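Local coordinates for protein adenosylmethionine-8-amino-7-oxononanoate aminotransferase (Methanocaldococcus jannaschii, PDB 6ZHK) that probably catalyses the pyridoxal-phosphate-dependent transfer of an amino group from S-adenosyl-L-methionine to 7-keto-8-aminopelargonic acid during biotin biosynthesis, at residues Phe148-Asp158 with Ser164-His172; Tyr409-Ala420 with Met430-Ile438. All coordinates share one frame; numbering follows the deposited sequence. Where two conformers were deposited one is given.

Contact 1 (F148-D158 with S164-H172) comes first along the chain and is complete before contact 2 (Y409-A420 with M430-I438) begins; their centres lie about 21 Å apart. Contact 1 starts on strand 147-151 of the seven-stranded mixed sheet, the core of the large cofactor-binding domain, whereas contact 2 packs helix 415-425 beside strand 436-439 of the three-stranded antiparallel sheet near the C-terminus. They meet where L170 CD2 packs 3.7 Å from Y411 OH. Y25 reaches both, through its hydroxyl to D158 and its carbonyl to R431, and Y334 of the second subunit also meets both, so the two contacts flank a predicted substrate site close to the dimer interface.

Contact 1 (Phe148-Asp158 with Ser164-His172); sequences FISVKEGYHGD and SVGGSELFH
V165 lays its CG1 methyl over the centre of the F148 ring, 3.8 Å from the centroid and 11° off the normal, while S164 O comes within 3.1 Å of F148 CZ. The phenylalanine can present its face this way because CG sits between its own backbone N and carbonyl carbon (chi1 64°). Beyond it, the loop after strand 147-151 closes tightly on G166 and G167. Because G167 has no side chain, the two main chains can lie against each other here; a CB would run into V151 O and the backbone of K152 and E153. G167 is gripped at both ends: G167 O accepts from E153 N at 2.8 Å, and G167 N donates to G154 O at 2.7 Å, nearly straight (165°). S168 OG approaches the opposite face of that carbonyl plane, but is modelled in two conformers, so this bond may be partial. The type II turn V151-G154 leads from a strand next to the edge of the large sheet of this fold type I aminotransferase into the G-Y-H-G sequence of class III enzymes, whose Y155 is a predicted substrate-binding residue and whose H156 bonds D268. Y155 and H172 meet rim to rim, with CE1 of the tyrosine 3.6 Å from CE1 of the histidine. They converge on one carboxylate oxygen: H172 NE2 reaches D158 OD1 at 2.9 Å on its anti side, and Y155 OH reaches D158 OD1 at 2.8 Å from the opposite face of the carboxylate. Y25 OH also bonds this oxygen, and G336 N of the second subunit takes D158 OD2. On the solvent side the fit is loose: the exposed K152 and partly exposed E153 start away from 164-172, and their polar ends hydrogen-bond to N186 and Y189.

Contact 2 (Tyr409-Ala420 with Met430-Ile438); sequences YPYGYKAGYRVA and MRPIGNVII
P432 sits on the Y417 ring, its CG 3.7 Å from the ring centroid and 10° off the normal, a CH-pi contact over the face. The tyrosine CG stands anti to the carbonyl carbon (chi1 -78°), which swings the ring off helix 415-425 and over the proline, with F327 of the second subunit also packing on it. Beneath, G416 leaves no room for a CB, which would strike G434 O and P432; G416 N makes a weak 3.4 Å bond to G434 O. G434, its positive phi favouring glycine, lies in the type II' turn I433-V436 leading into strand 436-439, an outer strand of the three-stranded antiparallel sheet on which helix 415-425 packs. M430 bends at chi2 and chi3 and so brings its CE to 3.7 Å from A420 CB, while V419 CG1 meets I437 CD1. Ahead of the helix, N435 turns its ND2 to Y409 O, 3.1 Å away at 163°, and its OD1 faces a water bonded to P410 O and to A415 N at the helix start. Another water joins Y417 OH to P432 O. A leucine in place of Y417 has neither ring nor hydroxyl, so P432 would probably pack less closely and this water be less well fixed. R431 NH2 binds Y25 O, and the Y417 hydroxyl lies over a guanidinium face of the extended R431 without drawing on its N-H groups, consistent with the arginine's predicted part in substrate binding.

Contact 1 (Phe148-Asp158 with Ser164-His172)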
loop_
_atom_site.group_PDB
_atom_site.type_symbol
_atom_site.label_atom_id
_atom_site.label_comp_id
_atom_site.label_asym_id
_atom_site.label_seq_id
_atom_site.Cartn_x
_atom_site.Cartn_y
_atom_site.Cartn_z
ATOM N N PHE A 148 3.977 19.650 11.100
ATOM C CA PHE A 148 5.171 18.833 11.058
ATOM C C PHE A 148 6.308 19.694 10.522
ATOM O O PHE A 148 6.067 20.767 9.986
ATOM C CB PHE A 148 4.961 17.643 10.136
ATOM C CG PHE A 148 4.744 18.096 8.736
ATOM C CD1 PHE A 148 3.467 18.380 8.278
ATOM C CD2 PHE A 148 5.838 18.321 7.896
ATOM C CE1 PHE A 148 3.294 18.879 7.008
ATOM C CE2 PHE A 148 5.664 18.802 6.616
ATOM C CZ PHE A 148 4.368 19.074 6.173
ATOM N N ILE A 149 7.517 19.191 10.678
ATOM C CA ILE A 149 8.669 19.799 10.050
ATOM C C ILE A 149 9.332 18.755 9.162
ATOM O O ILE A 149 9.574 17.600 9.569
ATOM C CB ILE A 149 9.683 20.228 11.146
ATOM C CG1 ILE A 149 9.166 21.444 11.918
ATOM C CG2 ILE A 149 10.983 20.576 10.430
ATOM C CD1 ILE A 149 9.985 21.792 13.171
ATOM N N SER A 150 9.689 19.178 7.960
ATOM C CA SER A 150 10.450 18.320 7.075
ATOM C C SER A 150 11.388 19.225 6.253
ATOM O O SER A 150 11.725 20.327 6.710
ATOM C CB SER A 150 9.460 17.563 6.246
ATOM O OG SER A 150 10.140 16.628 5.430
ATOM N N VAL A 151 11.825 18.745 5.077
ATOM C CA VAL A 151 12.719 19.513 4.205
ATOM C C VAL A 151 12.168 19.624 2.806
ATOM O O VAL A 151 11.471 18.745 2.317
ATOM C CB VAL A 151 14.159 18.957 4.177
ATOM C CG1 VAL A 151 14.844 19.183 5.514
ATOM C CG2 VAL A 151 14.244 17.496 3.736
ATOM N N LYS A 152 12.486 20.760 2.169
ATOM C CA LYS A 152 12.174 20.926 0.758
ATOM C C LYS A 152 12.923 19.850 -0.039
ATOM O O LYS A 152 14.073 19.510 0.299
ATOM C CB LYS A 152 12.608 22.314 0.313
ATOM C CG LYS A 152 11.750 23.471 0.847
ATOM C CD LYS A 152 12.440 24.817 0.612
ATOM C CE LYS A 152 12.027 25.856 1.636
ATOM N NZ LYS A 152 12.190 27.242 1.129
ATOM N N GLU A 153 12.232 19.328 -1.055
ATOM C CA GLU A 153 12.765 18.326 -1.972
ATOM C C GLU A 153 12.801 16.949 -1.320
ATOM O O GLU A 153 13.215 15.996 -1.983
ATOM C CB GLU A 153 14.200 18.637 -2.452
ATOM C CG GLU A 153 14.368 19.847 -3.380
ATOM C CD GLU A 153 15.819 20.279 -3.668
ATOM O OE1 GLU A 153 16.786 19.508 -3.368
ATOM O OE2 GLU A 153 16.004 21.413 -4.164
ATOM N N GLY A 154 12.414 16.796 -0.049
ATOM C CA GLY A 154 12.345 15.450 0.514
ATOM C C GLY A 154 11.187 14.657 -0.116
ATOM O O GLY A 154 10.258 15.248 -0.659
ATOM N N TYR A 155 11.218 13.328 -0.000
ATOM C CA TYR A 155 10.220 12.517 -0.680
ATOM C C TYR A 155 9.937 11.316 0.227
ATOM O O TYR A 155 10.873 10.690 0.702
ATOM C CB TYR A 155 10.768 12.026 -2.033
ATOM C CG TYR A 155 9.788 11.099 -2.716
ATOM C CD1 TYR A 155 8.733 11.605 -3.460
ATOM C CD2 TYR A 155 9.931 9.714 -2.619
ATOM C CE1 TYR A 155 7.773 10.776 -4.023
ATOM C CE2 TYR A 155 9.021 8.863 -3.235
ATOM C CZ TYR A 155 7.946 9.409 -3.920
ATOM O OH TYR A 155 7.060 8.554 -4.508
ATOM N N HIS A 156 8.632 11.011 0.427
ATOM C CA HIS A 156 8.172 9.975 1.339
ATOM C C HIS A 156 7.086 9.119 0.697
ATOM O O HIS A 156 6.598 8.190 1.347
ATOM C CB HIS A 156 7.708 10.634 2.654
ATOM C CG HIS A 156 8.900 11.213 3.369
ATOM N ND1 HIS A 156 9.926 10.437 3.837
ATOM C CD2 HIS A 156 9.248 12.470 3.630
ATOM C CE1 HIS A 156 10.890 11.194 4.334
ATOM N NE2 HIS A 156 10.467 12.434 4.285
ATOM N N GLY A 157 6.782 9.371 -0.584
ATOM C CA GLY A 157 5.759 8.596 -1.258
ATOM C C GLY A 157 4.667 9.491 -1.817
ATOM O O GLY A 157 4.701 10.721 -1.643
ATOM N N ASP A 158 3.614 8.845 -2.346
ATOM C CA ASP A 158 2.679 9.599 -3.176
ATOM C C ASP A 158 1.236 9.606 -2.646
ATOM O O ASP A 158 0.375 10.228 -3.284
ATOM C CB ASP A 158 2.587 9.004 -4.589
ATOM C CG ASP A 158 3.928 8.963 -5.297
ATOM O OD1 ASP A 158 4.723 9.896 -5.076
ATOM O OD2 ASP A 158 4.181 7.940 -5.929
ATOM N N SER A 164 2.114 15.236 1.863
ATOM C CA SER A 164 2.025 16.431 2.737
ATOM C C SER A 164 3.379 16.657 3.402
ATOM O O SER A 164 3.863 17.787 3.426
ATOM C CB SER A 164 0.963 16.320 3.844
ATOM O OG SER A 164 -0.304 16.188 3.216
ATOM N N VAL A 165 3.989 15.566 3.852
ATOM C CA VAL A 165 5.202 15.747 4.651
ATOM C C VAL A 165 6.423 15.803 3.760
ATOM O O VAL A 165 7.516 16.239 4.209
ATOM C CB VAL A 165 5.376 14.716 5.768
ATOM C CG1 VAL A 165 4.301 14.810 6.845
ATOM C CG2 VAL A 165 5.553 13.290 5.240
ATOM N N GLY A 166 6.238 15.347 2.508
ATOM C CA GLY A 166 7.322 15.417 1.531
ATOM C C GLY A 166 7.480 16.865 1.090
ATOM O O GLY A 166 6.622 17.717 1.400
ATOM N N GLY A 167 8.536 17.112 0.332
ATOM C CA GLY A 167 8.767 18.434 -0.197
ATOM C C GLY A 167 8.941 18.395 -1.714
ATOM O O GLY A 167 9.711 19.201 -2.249
ATOM N N SER A 168 8.195 17.488 -2.403
ATOM C CA SER A 168 8.477 17.271 -3.823
ATOM C C SER A 168 7.528 18.123 -4.672
ATOM O O SER A 168 6.459 17.649 -5.100
ATOM C CB SER A 168 8.394 15.788 -4.189
ATOM O OG SER A 168 9.318 15.029 -3.430
ATOM N N GLU A 169 7.922 19.400 -4.872
ATOM C CA GLU A 169 7.013 20.314 -5.538
ATOM C C GLU A 169 6.590 19.829 -6.930
ATOM O O GLU A 169 5.447 20.036 -7.330
ATOM C CB GLU A 169 7.629 21.713 -5.660
ATOM C CG GLU A 169 6.588 22.741 -6.067
ATOM C CD GLU A 169 5.747 23.220 -4.888
ATOM O OE1 GLU A 169 6.317 23.486 -3.781
ATOM O OE2 GLU A 169 4.530 23.334 -5.069
ATOM N N LEU A 170 7.527 19.299 -7.731
ATOM C CA LEU A 170 7.170 18.940 -9.101
ATOM C C LEU A 170 6.121 17.831 -9.079
ATOM O O LEU A 170 5.152 17.904 -9.845
ATOM C CB LEU A 170 8.421 18.454 -9.866
ATOM C CG LEU A 170 8.190 17.926 -11.286
ATOM C CD1 LEU A 170 7.774 19.004 -12.290
ATOM C CD2 LEU A 170 9.433 17.140 -11.771
ATOM N N PHE A 171 6.401 16.776 -8.282
ATOM C CA PHE A 171 5.502 15.612 -8.283
ATOM C C PHE A 171 4.135 15.894 -7.637
ATOM O O PHE A 171 3.098 15.334 -8.066
ATOM C CB PHE A 171 6.158 14.414 -7.571
ATOM C CG PHE A 171 7.440 13.903 -8.181
ATOM C CD1 PHE A 171 7.755 14.174 -9.517
ATOM C CD2 PHE A 171 8.360 13.200 -7.398
ATOM C CE1 PHE A 171 8.928 13.689 -10.086
ATOM C CE2 PHE A 171 9.543 12.752 -7.974
ATOM C CZ PHE A 171 9.823 12.984 -9.304
ATOM N N HIS A 172 4.137 16.685 -6.547
ATOM C CA HIS A 172 2.953 16.744 -5.691
ATOM C C HIS A 172 2.351 18.156 -5.526
ATOM O O HIS A 172 1.288 18.297 -4.940
ATOM C CB HIS A 172 3.375 16.246 -4.301
ATOM C CG HIS A 172 3.976 14.875 -4.319
ATOM N ND1 HIS A 172 4.945 14.481 -3.387
ATOM C CD2 HIS A 172 3.638 13.787 -5.006
ATOM C CE1 HIS A 172 5.210 13.201 -3.596
ATOM N NE2 HIS A 172 4.411 12.750 -4.566
#

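Contact 2 (Tyr409-Ala420 with Met430-Ile438)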
loop_
_atom_site.group_PDB
_atom_site.type_symbol
_atom_site.label_atom_id
_atom_site.label_comp_id
_atom_site.label_asym_id
_atom_site.label_seq_id
_atom_site.Cartn_x
_atom_site.Cartn_y
_atom_site.Cartn_z
ATOM N N TYR A 409 20.048 21.545 -17.831
ATOM C CA TYR A 409 19.237 21.326 -19.006
ATOM C C TYR A 409 17.786 21.542 -18.612
ATOM O O TYR A 409 17.410 21.219 -17.494
ATOM C CB TYR A 409 19.453 19.906 -19.557
ATOM C CG TYR A 409 20.849 19.641 -20.066
ATOM C CD1 TYR A 409 21.219 19.975 -21.366
ATOM C CD2 TYR A 409 21.818 19.133 -19.216
ATOM C CE1 TYR A 409 22.509 19.753 -21.815
ATOM C CE2 TYR A 409 23.100 18.872 -19.668
ATOM C CZ TYR A 409 23.450 19.196 -20.966
ATOM O OH TYR A 409 24.726 18.927 -21.363
ATOM N N PRO A 410 16.965 22.134 -19.505
ATOM C CA PRO A 410 15.526 22.261 -19.274
ATOM C C PRO A 410 14.863 20.919 -18.967
ATOM O O PRO A 410 15.309 19.875 -19.418
ATOM C CB PRO A 410 14.946 22.757 -20.608
ATOM C CG PRO A 410 16.147 23.062 -21.513
ATOM C CD PRO A 410 17.421 22.739 -20.754
ATOM N N TYR A 411 13.780 20.940 -18.201
ATOM C CA TYR A 411 13.102 19.687 -17.872
ATOM C C TYR A 411 12.795 18.912 -19.154
ATOM O O TYR A 411 13.007 17.697 -19.223
ATOM C CB TYR A 411 11.799 19.950 -17.109
ATOM C CG TYR A 411 11.122 18.716 -16.563
ATOM C CD1 TYR A 411 11.751 17.883 -15.653
ATOM C CD2 TYR A 411 9.825 18.385 -16.947
ATOM C CE1 TYR A 411 11.125 16.729 -15.165
ATOM C CE2 TYR A 411 9.175 17.261 -16.443
ATOM C CZ TYR A 411 9.827 16.439 -15.544
ATOM O OH TYR A 411 9.214 15.338 -15.025
ATOM N N GLY A 412 12.293 19.626 -20.167
ATOM C CA GLY A 412 11.750 18.994 -21.357
ATOM C C GLY A 412 12.826 18.313 -22.194
ATOM O O GLY A 412 12.511 17.525 -23.072
ATOM N N TYR A 413 14.101 18.581 -21.862
ATOM C CA TYR A 413 15.212 18.096 -22.653
ATOM C C TYR A 413 15.520 16.634 -22.331
ATOM O O TYR A 413 16.083 15.917 -23.173
ATOM C CB TYR A 413 16.410 19.019 -22.456
ATOM C CG TYR A 413 17.539 18.756 -23.421
ATOM C CD1 TYR A 413 17.445 19.151 -24.747
ATOM C CD2 TYR A 413 18.691 18.088 -23.005
ATOM C CE1 TYR A 413 18.486 18.919 -25.638
ATOM C CE2 TYR A 413 19.755 17.884 -23.876
ATOM C CZ TYR A 413 19.641 18.281 -25.202
ATOM O OH TYR A 413 20.657 18.036 -26.087
ATOM N N LYS A 414 15.114 16.173 -21.131
ATOM C CA LYS A 414 15.290 14.768 -20.746
ATOM C C LYS A 414 16.754 14.353 -20.851
ATOM O O LYS A 414 17.077 13.298 -21.418
ATOM C CB LYS A 414 14.398 13.857 -21.606
ATOM C CG LYS A 414 12.897 14.140 -21.450
ATOM C CD LYS A 414 11.971 13.288 -22.328
ATOM C CE LYS A 414 11.832 11.843 -21.887
ATOM N NZ LYS A 414 11.180 10.996 -22.923
ATOM N N ALA A 415 17.661 15.177 -20.307
ATOM C CA ALA A 415 19.072 14.848 -20.488
ATOM C C ALA A 415 19.436 13.486 -19.900
ATOM O O ALA A 415 20.199 12.724 -20.497
ATOM C CB ALA A 415 19.961 15.929 -19.931
ATOM N N GLY A 416 18.973 13.189 -18.680
ATOM C CA GLY A 416 19.245 11.858 -18.147
ATOM C C GLY A 416 18.718 10.698 -19.011
ATOM O O GLY A 416 19.396 9.698 -19.157
ATOM N N TYR A 417 17.513 10.810 -19.573
ATOM C CA TYR A 417 16.995 9.773 -20.480
ATOM C C TYR A 417 17.851 9.651 -21.757
ATOM O O TYR A 417 18.015 8.563 -22.318
ATOM C CB TYR A 417 15.530 10.048 -20.827
ATOM C CG TYR A 417 14.554 9.666 -19.730
ATOM C CD1 TYR A 417 14.386 8.334 -19.350
ATOM C CD2 TYR A 417 13.744 10.629 -19.140
ATOM C CE1 TYR A 417 13.476 7.959 -18.361
ATOM C CE2 TYR A 417 12.885 10.282 -18.105
ATOM C CZ TYR A 417 12.737 8.952 -17.735
ATOM O OH TYR A 417 11.839 8.683 -16.755
ATOM N N ARG A 418 18.457 10.754 -22.188
ATOM C CA ARG A 418 19.378 10.625 -23.327
ATOM C C ARG A 418 20.546 9.694 -22.992
ATOM O O ARG A 418 20.981 8.831 -23.781
ATOM C CB ARG A 418 19.821 12.028 -23.754
ATOM C CG ARG A 418 18.767 12.730 -24.594
ATOM C CD ARG A 418 19.192 14.170 -24.811
ATOM N NE ARG A 418 18.006 14.909 -25.192
ATOM C CZ ARG A 418 17.820 15.513 -26.353
ATOM N NH1 ARG A 418 18.767 15.488 -27.274
ATOM N NH2 ARG A 418 16.693 16.159 -26.584
ATOM N N VAL A 419 21.076 9.864 -21.779
ATOM C CA VAL A 419 22.117 8.994 -21.289
ATOM C C VAL A 419 21.586 7.564 -21.125
ATOM O O VAL A 419 22.256 6.597 -21.501
ATOM C CB VAL A 419 22.818 9.580 -20.048
ATOM C CG1 VAL A 419 23.866 8.606 -19.522
ATOM C CG2 VAL A 419 23.517 10.895 -20.404
ATOM N N ALA A 420 20.381 7.409 -20.538
ATOM C CA ALA A 420 19.784 6.076 -20.363
ATOM C C ALA A 420 19.696 5.325 -21.703
ATOM O O ALA A 420 19.902 4.111 -21.746
ATOM C CB ALA A 420 18.398 6.234 -19.744
ATOM N N MET A 430 19.146 1.893 -16.678
ATOM C CA MET A 430 19.249 2.941 -15.703
ATOM C C MET A 430 18.040 3.856 -15.867
ATOM O O MET A 430 17.722 4.220 -17.005
ATOM C CB MET A 430 20.560 3.705 -15.959
ATOM C CG MET A 430 20.848 4.832 -14.943
ATOM S SD MET A 430 19.966 6.401 -15.196
ATOM C CE MET A 430 20.499 6.999 -16.810
ATOM N N ARG A 431 17.339 4.166 -14.747
ATOM C CA ARG A 431 16.273 5.170 -14.762
ATOM C C ARG A 431 16.773 6.453 -14.103
ATOM O O ARG A 431 17.123 6.436 -12.927
ATOM C CB ARG A 431 14.994 4.721 -14.026
ATOM C CG ARG A 431 13.866 5.739 -14.152
ATOM C CD ARG A 431 12.600 5.226 -13.481
ATOM N NE ARG A 431 11.534 6.216 -13.421
ATOM C CZ ARG A 431 10.609 6.392 -14.372
ATOM N NH1 ARG A 431 10.630 5.686 -15.515
ATOM N NH2 ARG A 431 9.686 7.304 -14.166
ATOM N N PRO A 432 16.762 7.611 -14.809
ATOM C CA PRO A 432 17.248 8.848 -14.217
ATOM C C PRO A 432 16.114 9.593 -13.529
ATOM O O PRO A 432 14.936 9.233 -13.650
ATOM C CB PRO A 432 17.696 9.561 -15.502
ATOM C CG PRO A 432 16.530 9.267 -16.480
ATOM C CD PRO A 432 16.271 7.786 -16.189
ATOM N N ILE A 433 16.465 10.645 -12.793
ATOM C CA ILE A 433 15.457 11.605 -12.372
ATOM C C ILE A 433 15.912 12.961 -12.894
ATOM O O ILE A 433 16.954 13.426 -12.459
ATOM C CB ILE A 433 15.281 11.619 -10.836
ATOM C CG1 ILE A 433 14.920 10.212 -10.324
ATOM C CG2 ILE A 433 14.218 12.681 -10.468
ATOM C CD1 ILE A 433 14.917 10.061 -8.841
ATOM N N GLY A 434 15.143 13.525 -13.853
ATOM C CA GLY A 434 15.518 14.741 -14.587
ATOM C C GLY A 434 16.969 14.698 -15.047
ATOM O O GLY A 434 17.356 13.764 -15.766
ATOM N N ASN A 435 17.795 15.629 -14.562
ATOM C CA ASN A 435 19.166 15.695 -15.064
ATOM C C ASN A 435 20.106 14.793 -14.289
ATOM O O ASN A 435 21.305 14.926 -14.444
ATOM C CB ASN A 435 19.744 17.105 -15.009
ATOM C CG ASN A 435 19.004 17.983 -15.978
ATOM O OD1 ASN A 435 18.685 17.534 -17.074
ATOM N ND2 ASN A 435 18.631 19.181 -15.541
ATOM N N VAL A 436 19.584 13.994 -13.349
ATOM C CA VAL A 436 20.451 13.182 -12.517
ATOM C C VAL A 436 20.395 11.731 -12.997
ATOM O O VAL A 436 19.326 11.078 -12.966
ATOM C CB VAL A 436 20.073 13.273 -11.020
ATOM C CG1 VAL A 436 21.116 12.551 -10.175
ATOM C CG2 VAL A 436 19.903 14.715 -10.540
ATOM N N ILE A 437 21.556 11.218 -13.392
ATOM C CA ILE A 437 21.728 9.792 -13.632
ATOM C C ILE A 437 21.696 9.138 -12.255
ATOM O O ILE A 437 22.480 9.517 -11.386
ATOM C CB ILE A 437 23.066 9.501 -14.362
ATOM C CG1 ILE A 437 23.079 10.072 -15.786
ATOM C CG2 ILE A 437 23.409 8.010 -14.421
ATOM C CD1 ILE A 437 24.505 10.376 -16.304
ATOM N N ILE A 438 20.894 8.077 -12.096
ATOM C CA ILE A 438 20.800 7.412 -10.803
ATOM C C ILE A 438 21.461 6.034 -10.943
ATOM O O ILE A 438 21.148 5.284 -11.861
ATOM C CB ILE A 438 19.310 7.234 -10.391
ATOM C CG1 ILE A 438 18.492 8.541 -10.326
ATOM C CG2 ILE A 438 19.232 6.400 -9.090
ATOM C CD1 ILE A 438 18.902 9.536 -9.248
HETATM O O HOH W 1 16.826 17.300 -18.703
HETATM O O HOH W 2 12.399 9.836 -14.404
HETATM O O HOH W 3 15.983 12.815 -18.135
HETATM O O HOH W 4 19.303 2.372 -19.680
#